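Local coordinates for pentatricopeptide repeat-containing protein 10, chloroplastic (Zea mays, PDB 4M59) that binds specific single-stranded RNA segments in chloroplast intergenic regions and so shields the messages from exonuclease decay, at residues A[296-305]-A[323-332]; A[367-378]-A[393-402]. The protein carries 4 engineered substitutions. All coordinates share one frame; numbering follows the deposited sequence.

Overall arrangement
Both interactions join the second helix of one pentatricopeptide repeat to the first helix of the next, and they follow each other along the chain without nesting or crossing. Interaction 1 comes first. It brings helix 298-310 against helix 317-328, in the predicted repeats 7 and 8, and closes a loop of 17 residues. The chain then runs through helices 333-346 and 352-359 before interaction 2 opens. There helix 367-380 meets helix 387-400, in the predicted repeats 9 and 10, with 14 residues between the segments. The centres of interactions 1 and 2 are about 21 Å apart. Helix 333-346 touches residues of both, so it bridges these two steps of the superhelical helix stack.

Interaction 1: residues A[296-305]-A[323-332]; sequences GKVDEALALF and VLGMLGKKSR
Val323 starts the contact with two methyl groups that go to different partners. Val323 CG2 sits over the centre of the Phe305 ring, 4.1 Å from its centroid and 9° off the ring normal, a CH-pi contact. CG1 reaches Leu302 CD1. The Phe305 ring is further held by an edge-to-face contact with Tyr320. One helical turn on, Met326 sends its methyl across to the other helix. Its chain is straight as far as SD and then bends at chi3 (34°), which turns CE in between Val298 and Ala301. Met326 CE lies 3.5 Å from Val298 CG1 and 3.7 Å from Ala301 CB. Leu327 stands more to the flank, where Leu327 CD2 is 4.1 Å from Leu302 CD2. Leu327 also touches Val335 and Met336 of helix 333-346. Lys330 NZ comes only loosely near Gly296 O. Both Gly296 and Ser331 end their helices in Schellman motifs. Arg332, the N-cap residue of the next helix, reaches back over the apolar side chains with a chain bent at chi2 and chi3. Arg332 NH1 donates to Asp299 OD2 at 3.2 Å and forms a salt bridge. The nitrogen comes from above the carboxylate plane, 52° out of it. NH2 makes a weak bond to the same oxygen. Leu302 CD2 lies 4.0 Å from Arg332 NH1, so apolar and charged parts meet here. Chemically this is an apolar seam between two nearly antiparallel helices of adjacent repeats, with one salt bridge along its margin. Because a single carboxylate oxygen takes both donors obliquely, that bridge is probably a modest restraint beside the methyl packing.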
loop_
_atom_site.group_PDB
_atom_site.type_symbol
_atom_site.label_atom_id
_atom_site.label_comp_id
_atom_site.label_asym_id
_atom_site.label_seq_id
_atom_site.Cartn_x
_atom_site.Cartn_y
_atom_site.Cartn_z
ATOM N N GLY A 296 0.652 11.972 6.825
ATOM C CA GLY A 296 -0.760 11.713 6.972
ATOM C C GLY A 296 -1.441 12.801 7.760
ATOM O O GLY A 296 -2.539 12.616 8.274
ATOM N N LYS A 297 -0.784 13.944 7.859
ATOM C CA LYS A 297 -1.368 15.065 8.546
ATOM C C LYS A 297 -1.567 16.206 7.573
ATOM O O LYS A 297 -0.704 17.050 7.397
ATOM C CB LYS A 297 -0.515 15.460 9.748
ATOM C CG LYS A 297 -0.633 14.475 10.901
ATOM C CD LYS A 297 0.004 14.980 12.175
ATOM C CE LYS A 297 1.509 15.005 12.076
ATOM N NZ LYS A 297 2.119 14.957 13.418
ATOM N N VAL A 298 -2.736 16.212 6.946
ATOM C CA VAL A 298 -3.002 17.051 5.793
ATOM C C VAL A 298 -3.759 18.321 6.109
ATOM O O VAL A 298 -3.721 19.277 5.345
ATOM C CB VAL A 298 -3.814 16.279 4.787
ATOM C CG1 VAL A 298 -2.947 15.267 4.092
ATOM C CG2 VAL A 298 -4.919 15.576 5.496
ATOM N N ASP A 299 -4.454 18.342 7.227
ATOM C CA ASP A 299 -5.194 19.524 7.596
ATOM C C ASP A 299 -4.203 20.599 7.961
ATOM O O ASP A 299 -4.488 21.781 7.835
ATOM C CB ASP A 299 -6.118 19.219 8.750
ATOM C CG ASP A 299 -6.757 17.857 8.622
ATOM O OD1 ASP A 299 -6.025 16.859 8.769
ATOM O OD2 ASP A 299 -7.977 17.779 8.379
ATOM N N GLU A 300 -3.023 20.180 8.393
ATOM C CA GLU A 300 -1.960 21.113 8.718
ATOM C C GLU A 300 -1.389 21.735 7.464
ATOM O O GLU A 300 -1.199 22.939 7.391
ATOM C CB GLU A 300 -0.837 20.438 9.503
ATOM C CG GLU A 300 -1.173 20.082 10.940
ATOM C CD GLU A 300 0.057 20.010 11.821
ATOM O OE1 GLU A 300 0.061 19.231 12.795
ATOM O OE2 GLU A 300 1.020 20.746 11.549
ATOM N N ALA A 301 -1.095 20.904 6.482
ATOM C CA ALA A 301 -0.474 21.392 5.274
ATOM C C ALA A 301 -1.367 22.415 4.642
ATOM O O ALA A 301 -0.915 23.397 4.079
ATOM C CB ALA A 301 -0.232 20.262 4.337
ATOM N N LEU A 302 -2.671 22.173 4.742
ATOM C CA LEU A 302 -3.664 23.110 4.243
ATOM C C LEU A 302 -3.474 24.443 4.947
ATOM O O LEU A 302 -3.424 25.493 4.310
ATOM C CB LEU A 302 -5.073 22.578 4.512
ATOM C CG LEU A 302 -5.900 22.130 3.304
ATOM C CD1 LEU A 302 -5.001 21.700 2.153
ATOM C CD2 LEU A 302 -6.845 21.008 3.701
ATOM N N ALA A 303 -3.357 24.382 6.269
ATOM C CA ALA A 303 -3.155 25.564 7.067
ATOM C C ALA A 303 -1.960 26.343 6.566
ATOM O O ALA A 303 -2.038 27.553 6.443
ATOM C CB ALA A 303 -2.970 25.188 8.489
ATOM N N LEU A 304 -0.863 25.669 6.256
ATOM C CA LEU A 304 0.297 26.386 5.745
ATOM C C LEU A 304 -0.085 27.018 4.449
ATOM O O LEU A 304 0.356 28.114 4.129
ATOM C CB LEU A 304 1.488 25.467 5.493
ATOM C CG LEU A 304 2.791 26.097 4.960
ATOM C CD1 LEU A 304 3.957 25.242 5.346
ATOM C CD2 LEU A 304 2.824 26.302 3.456
ATOM N N PHE A 305 -0.893 26.304 3.691
ATOM C CA PHE A 305 -1.194 26.765 2.368
ATOM C C PHE A 305 -1.956 28.067 2.465
ATOM O O PHE A 305 -1.785 28.942 1.637
ATOM C CB PHE A 305 -1.949 25.714 1.571
ATOM C CG PHE A 305 -1.962 25.986 0.119
ATOM C CD1 PHE A 305 -0.834 26.436 -0.505
ATOM C CD2 PHE A 305 -3.093 25.812 -0.621
ATOM C CE1 PHE A 305 -0.836 26.697 -1.822
ATOM C CE2 PHE A 305 -3.090 26.078 -1.941
ATOM C CZ PHE A 305 -1.960 26.518 -2.540
ATOM N N VAL A 323 -1.233 20.056 -3.953
ATOM C CA VAL A 323 -2.179 20.111 -2.857
ATOM C C VAL A 323 -3.411 19.284 -3.158
ATOM O O VAL A 323 -3.944 18.606 -2.297
ATOM C CB VAL A 323 -2.610 21.543 -2.589
ATOM C CG1 VAL A 323 -3.499 21.600 -1.389
ATOM C CG2 VAL A 323 -1.411 22.402 -2.366
ATOM N N LEU A 324 -3.855 19.342 -4.400
ATOM C CA LEU A 324 -5.013 18.588 -4.830
ATOM C C LEU A 324 -4.770 17.105 -4.697
ATOM O O LEU A 324 -5.634 16.367 -4.247
ATOM C CB LEU A 324 -5.364 18.945 -6.270
ATOM C CG LEU A 324 -5.880 20.364 -6.458
ATOM C CD1 LEU A 324 -5.957 20.725 -7.895
ATOM C CD2 LEU A 324 -7.225 20.499 -5.833
ATOM N N GLY A 325 -3.581 16.672 -5.082
ATOM C CA GLY A 325 -3.229 15.278 -5.013
ATOM C C GLY A 325 -3.360 14.747 -3.618
ATOM O O GLY A 325 -3.871 13.662 -3.407
ATOM N N MET A 326 -2.870 15.535 -2.665
ATOM C CA MET A 326 -2.964 15.201 -1.255
ATOM C C MET A 326 -4.418 15.011 -0.877
ATOM O O MET A 326 -4.778 14.055 -0.190
ATOM C CB MET A 326 -2.375 16.323 -0.402
ATOM C CG MET A 326 -0.859 16.349 -0.344
ATOM S SD MET A 326 -0.273 17.659 0.745
ATOM C CE MET A 326 -1.564 17.664 1.987
ATOM N N LEU A 327 -5.258 15.934 -1.328
ATOM C CA LEU A 327 -6.667 15.867 -1.024
ATOM C C LEU A 327 -7.307 14.709 -1.744
ATOM O O LEU A 327 -8.351 14.227 -1.349
ATOM C CB LEU A 327 -7.341 17.147 -1.461
ATOM C CG LEU A 327 -6.796 18.411 -0.841
ATOM C CD1 LEU A 327 -7.433 19.587 -1.490
ATOM C CD2 LEU A 327 -7.109 18.392 0.610
ATOM N N GLY A 328 -6.670 14.279 -2.820
ATOM C CA GLY A 328 -7.226 13.245 -3.654
ATOM C C GLY A 328 -7.362 11.965 -2.892
ATOM O O GLY A 328 -8.421 11.365 -2.838
ATOM N N LYS A 329 -6.290 11.623 -2.229
ATOM C CA LYS A 329 -6.212 10.388 -1.525
ATOM C C LYS A 329 -7.141 10.354 -0.382
ATOM O O LYS A 329 -7.411 9.318 0.157
ATOM C CB LYS A 329 -4.819 10.199 -1.023
ATOM C CG LYS A 329 -3.878 9.883 -2.094
ATOM C CD LYS A 329 -2.588 10.591 -1.892
ATOM C CE LYS A 329 -1.585 10.134 -2.896
ATOM N NZ LYS A 329 -2.188 9.703 -4.177
ATOM N N LYS A 330 -7.614 11.526 0.023
ATOM C CA LYS A 330 -8.587 11.634 1.103
ATOM C C LYS A 330 -9.956 11.853 0.484
ATOM O O LYS A 330 -10.975 11.860 1.172
ATOM C CB LYS A 330 -8.232 12.793 2.033
ATOM C CG LYS A 330 -7.481 12.375 3.285
ATOM C CD LYS A 330 -6.468 11.282 2.987
ATOM C CE LYS A 330 -6.192 10.433 4.216
ATOM N NZ LYS A 330 -5.177 11.056 5.105
ATOM N N SER A 331 -9.958 12.027 -0.830
ATOM C CA SER A 331 -11.178 12.217 -1.584
ATOM C C SER A 331 -12.003 13.338 -1.013
ATOM O O SER A 331 -13.208 13.224 -0.878
ATOM C CB SER A 331 -12.002 10.944 -1.579
ATOM O OG SER A 331 -12.590 10.765 -0.313
ATOM N N ARG A 332 -11.348 14.432 -0.672
ATOM C CA ARG A 332 -12.055 15.555 -0.091
ATOM C C ARG A 332 -12.648 16.397 -1.190
ATOM O O ARG A 332 -12.171 17.480 -1.482
ATOM C CB ARG A 332 -11.131 16.365 0.822
ATOM C CG ARG A 332 -10.966 15.741 2.212
ATOM C CD ARG A 332 -9.597 15.979 2.814
ATOM N NE ARG A 332 -9.498 17.219 3.577
ATOM C CZ ARG A 332 -9.390 17.281 4.896
ATOM N NH1 ARG A 332 -9.303 18.455 5.501
ATOM N NH2 ARG A 332 -9.368 16.172 5.612
#

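Interaction 2: residues A[367-378]-A[393-402]. With PO4 (phosphate ion), chain E.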
loop_
_atom_site.group_PDB
_atom_site.type_symbol
_atom_site.label_atom_id
_atom_site.label_comp_id
_atom_site.label_asym_id
_atom_site.label_seq_id
_atom_site.Cartn_x
_atom_site.Cartn_y
_atom_site.Cartn_z
ATOM N N MET A 367 -19.172 10.438 -5.333
ATOM C CA MET A 367 -18.069 10.688 -6.252
ATOM C C MET A 367 -18.567 10.980 -7.661
ATOM O O MET A 367 -17.940 11.729 -8.408
ATOM C CB MET A 367 -17.115 9.492 -6.272
ATOM C CG MET A 367 -16.136 9.500 -7.437
ATOM S SD MET A 367 -14.903 8.194 -7.332
ATOM C CE MET A 367 -14.082 8.380 -8.911
ATOM N N GLU A 368 -19.698 10.386 -8.022
ATOM C CA GLU A 368 -20.259 10.554 -9.357
ATOM C C GLU A 368 -20.576 12.012 -9.669
ATOM O O GLU A 368 -20.355 12.475 -10.787
ATOM C CB GLU A 368 -21.513 9.700 -9.521
ATOM C CG GLU A 368 -22.310 10.015 -10.776
ATOM C CD GLU A 368 -23.603 9.228 -10.857
ATOM O OE1 GLU A 368 -24.395 9.485 -11.786
ATOM O OE2 GLU A 368 -23.826 8.355 -9.996
ATOM N N ASP A 369 -21.099 12.731 -8.684
ATOM C CA ASP A 369 -21.467 14.112 -8.879
ATOM C C ASP A 369 -20.235 14.960 -8.935
ATOM O O ASP A 369 -20.197 15.971 -9.611
ATOM C CB ASP A 369 -22.352 14.573 -7.740
ATOM C CG ASP A 369 -22.955 15.901 -7.995
ATOM O OD1 ASP A 369 -23.357 16.151 -9.133
ATOM O OD2 ASP A 369 -23.020 16.705 -7.057
ATOM N N TYR A 370 -19.216 14.535 -8.214
ATOM C CA TYR A 370 -17.952 15.228 -8.207
ATOM C C TYR A 370 -17.365 15.209 -9.590
ATOM O O TYR A 370 -17.058 16.240 -10.147
ATOM C CB TYR A 370 -17.022 14.562 -7.213
ATOM C CG TYR A 370 -15.564 14.906 -7.340
ATOM C CD1 TYR A 370 -15.043 16.050 -6.790
ATOM C CD2 TYR A 370 -14.703 14.052 -7.975
ATOM C CE1 TYR A 370 -13.719 16.334 -6.897
ATOM C CE2 TYR A 370 -13.388 14.337 -8.081
ATOM C CZ TYR A 370 -12.899 15.467 -7.545
ATOM O OH TYR A 370 -11.574 15.715 -7.675
ATOM N N VAL A 371 -17.237 14.019 -10.149
ATOM C CA VAL A 371 -16.696 13.851 -11.476
ATOM C C VAL A 371 -17.478 14.638 -12.496
ATOM O O VAL A 371 -16.921 15.192 -13.424
ATOM C CB VAL A 371 -16.715 12.386 -11.868
ATOM C CG1 VAL A 371 -16.083 12.194 -13.215
ATOM C CG2 VAL A 371 -15.983 11.581 -10.846
ATOM N N THR A 372 -18.781 14.692 -12.315
ATOM C CA THR A 372 -19.607 15.470 -13.198
ATOM C C THR A 372 -19.275 16.924 -13.014
ATOM O O THR A 372 -19.258 17.685 -13.961
ATOM C CB THR A 372 -21.072 15.238 -12.904
ATOM O OG1 THR A 372 -21.351 13.841 -12.970
ATOM C CG2 THR A 372 -21.910 15.930 -13.919
ATOM N N ARG A 373 -18.988 17.310 -11.781
ATOM C CA ARG A 373 -18.707 18.700 -11.482
ATOM C C ARG A 373 -17.344 19.112 -11.980
ATOM O O ARG A 373 -17.098 20.279 -12.209
ATOM C CB ARG A 373 -18.828 18.954 -9.987
ATOM C CG ARG A 373 -19.378 20.305 -9.654
ATOM C CD ARG A 373 -20.713 20.516 -10.329
ATOM N NE ARG A 373 -21.808 19.769 -9.723
ATOM C CZ ARG A 373 -22.836 19.271 -10.402
ATOM N NH1 ARG A 373 -22.907 19.414 -11.713
ATOM N NH2 ARG A 373 -23.787 18.614 -9.774
ATOM N N VAL A 374 -16.460 18.141 -12.143
ATOM C CA VAL A 374 -15.134 18.374 -12.676
ATOM C C VAL A 374 -15.190 18.442 -14.173
ATOM O O VAL A 374 -14.638 19.334 -14.791
ATOM C CB VAL A 374 -14.201 17.231 -12.316
ATOM C CG1 VAL A 374 -12.914 17.368 -13.044
ATOM C CG2 VAL A 374 -13.950 17.203 -10.850
ATOM N N LEU A 375 -15.876 17.479 -14.754
ATOM C CA LEU A 375 -16.069 17.408 -16.178
ATOM C C LEU A 375 -16.798 18.633 -16.691
ATOM O O LEU A 375 -16.577 19.083 -17.795
ATOM C CB LEU A 375 -16.857 16.154 -16.477
ATOM C CG LEU A 375 -17.332 15.840 -17.879
ATOM C CD1 LEU A 375 -16.213 15.958 -18.845
ATOM C CD2 LEU A 375 -17.840 14.437 -17.851
ATOM N N GLU A 376 -17.664 19.173 -15.853
ATOM C CA GLU A 376 -18.385 20.392 -16.156
ATOM C C GLU A 376 -17.415 21.541 -16.305
ATOM O O GLU A 376 -17.664 22.487 -17.032
ATOM C CB GLU A 376 -19.359 20.687 -15.028
ATOM C CG GLU A 376 -20.508 21.587 -15.384
ATOM C CD GLU A 376 -21.231 22.078 -14.161
ATOM O OE1 GLU A 376 -20.770 23.064 -13.556
ATOM O OE2 GLU A 376 -22.253 21.474 -13.796
ATOM N N GLY A 377 -16.297 21.446 -15.600
ATOM C CA GLY A 377 -15.257 22.448 -15.661
ATOM C C GLY A 377 -14.253 22.190 -16.755
ATOM O O GLY A 377 -13.637 23.108 -17.262
ATOM N N MET A 378 -14.076 20.934 -17.116
ATOM C CA MET A 378 -13.203 20.600 -18.219
ATOM C C MET A 378 -13.826 21.125 -19.486
ATOM O O MET A 378 -13.150 21.665 -20.345
ATOM C CB MET A 378 -13.002 19.094 -18.312
ATOM C CG MET A 378 -12.315 18.506 -17.109
ATOM S SD MET A 378 -12.250 16.724 -17.031
ATOM C CE MET A 378 -11.024 16.396 -18.262
ATOM N N LEU A 393 -12.047 9.719 -17.763
ATOM C CA LEU A 393 -13.423 10.019 -17.399
ATOM C C LEU A 393 -14.251 8.745 -17.345
ATOM O O LEU A 393 -15.035 8.547 -16.421
ATOM C CB LEU A 393 -14.035 11.018 -18.380
ATOM C CG LEU A 393 -13.622 12.476 -18.180
ATOM C CD1 LEU A 393 -13.792 13.267 -19.463
ATOM C CD2 LEU A 393 -14.416 13.110 -17.048
ATOM N N ILE A 394 -14.072 7.877 -18.336
ATOM C CA ILE A 394 -14.774 6.616 -18.336
ATOM C C ILE A 394 -14.382 5.797 -17.114
ATOM O O ILE A 394 -15.207 5.121 -16.515
ATOM C CB ILE A 394 -14.468 5.851 -19.611
ATOM C CG1 ILE A 394 -15.104 6.564 -20.793
ATOM C CG2 ILE A 394 -14.990 4.454 -19.539
ATOM C CD1 ILE A 394 -14.765 5.969 -22.096
ATOM N N ALA A 395 -13.122 5.893 -16.725
ATOM C CA ALA A 395 -12.607 5.129 -15.608
ATOM C C ALA A 395 -13.163 5.604 -14.280
ATOM O O ALA A 395 -13.535 4.801 -13.438
ATOM C CB ALA A 395 -11.113 5.185 -15.592
ATOM N N ALA A 396 -13.218 6.914 -14.091
ATOM C CA ALA A 396 -13.757 7.475 -12.860
ATOM C C ALA A 396 -15.247 7.213 -12.726
ATOM O O ALA A 396 -15.700 6.778 -11.684
ATOM C CB ALA A 396 -13.477 8.945 -12.780
ATOM N N TYR A 397 -15.993 7.485 -13.792
ATOM C CA TYR A 397 -17.424 7.216 -13.810
ATOM C C TYR A 397 -17.657 5.720 -13.641
ATOM O O TYR A 397 -18.699 5.295 -13.143
ATOM C CB TYR A 397 -18.048 7.710 -15.116
ATOM C CG TYR A 397 -18.636 9.098 -15.028
ATOM C CD1 TYR A 397 -19.122 9.594 -13.825
ATOM C CD2 TYR A 397 -18.702 9.915 -16.146
ATOM C CE1 TYR A 397 -19.659 10.863 -13.741
ATOM C CE2 TYR A 397 -19.239 11.187 -16.072
ATOM C CZ TYR A 397 -19.716 11.655 -14.867
ATOM O OH TYR A 397 -20.252 12.921 -14.788
ATOM N N GLY A 398 -16.677 4.929 -14.065
ATOM C CA GLY A 398 -16.743 3.494 -13.925
ATOM C C GLY A 398 -16.310 3.047 -12.559
ATOM O O GLY A 398 -16.676 1.985 -12.091
ATOM N N ARG A 399 -15.523 3.884 -11.914
ATOM C CA ARG A 399 -14.985 3.577 -10.604
ATOM C C ARG A 399 -15.994 3.857 -9.502
ATOM O O ARG A 399 -16.007 3.191 -8.481
ATOM C CB ARG A 399 -13.719 4.386 -10.388
ATOM C CG ARG A 399 -12.905 3.979 -9.208
ATOM C CD ARG A 399 -11.441 4.061 -9.544
ATOM N NE ARG A 399 -11.115 5.237 -10.331
ATOM C CZ ARG A 399 -10.816 6.412 -9.810
ATOM N NH1 ARG A 399 -10.812 6.568 -8.497
ATOM N NH2 ARG A 399 -10.527 7.431 -10.601
ATOM N N CYS A 400 -16.844 4.837 -9.714
ATOM C CA CYS A 400 -17.898 5.131 -8.778
ATOM C C CYS A 400 -19.100 4.284 -9.083
ATOM O O CYS A 400 -19.926 4.037 -8.249
ATOM C CB CYS A 400 -18.255 6.604 -8.812
ATOM S SG CYS A 400 -18.482 7.337 -10.351
ATOM N N GLY A 401 -19.210 3.838 -10.309
ATOM C CA GLY A 401 -20.254 2.913 -10.660
ATOM C C GLY A 401 -21.332 3.551 -11.485
ATOM O O GLY A 401 -22.403 2.998 -11.635
ATOM N N SER A 402 -21.051 4.720 -12.030
ATOM C CA SER A 402 -22.034 5.360 -12.871
ATOM C C SER A 402 -22.009 4.733 -14.227
ATOM O O SER A 402 -21.524 5.328 -15.168
ATOM C CB SER A 402 -21.772 6.840 -13.009
ATOM O OG SER A 402 -22.775 7.422 -13.814
HETATM P P PO4 E . -27.973 17.264 -9.135
HETATM O O1 PO4 E . -26.731 18.088 -9.370
HETATM O O2 PO4 E . -27.871 16.569 -7.798
HETATM O O3 PO4 E . -29.184 18.166 -9.143
HETATM O O4 PO4 E . -28.108 16.232 -10.229
#
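The Tyr397 ring carries Val371 CG1 on one face, 3.8 Å above its plane and offset toward the rim. Glu368 O and Thr372 OG1 lie at the ring edge, in its plane. The Tyr397 side chain is a knob in the hole formed by Glu368, Val371, Thr372 and Leu375. Its OH is hydrogen-bonded to Thr372 OG1, although the modelled separation is doubtfully short. The Arg399 guanidinium has Met367 CE over one face, 3.6 Å above the plane, while its NH1 bonds to Val361 O. Extended from a CG anti to the backbone N (chi1 166°), Met367 also runs past Cys400, with Met367 CG 3.8 Å from Cys400 CB. Glu368 rests its CA and CB against Cys400 SG and lays its carboxylate beside Ser402, whose OG bonds to Asn405. An alanine in place of Glu368 would probably leave a gap beside Ser402, where the carboxylate now lies. At the far end, Leu375 CD1 meets Leu393 CD1 at 3.7 Å. Outward, Arg373 forms salt bridges with Asp369 and Glu376. It bonds weakly to a phosphate ion, probably from the crystallisation liquor, which Arg121 of the second subunit also holds. The chemistry thus implies a buried, mainly apolar interface between successive repeats, with a charged network on its outer side.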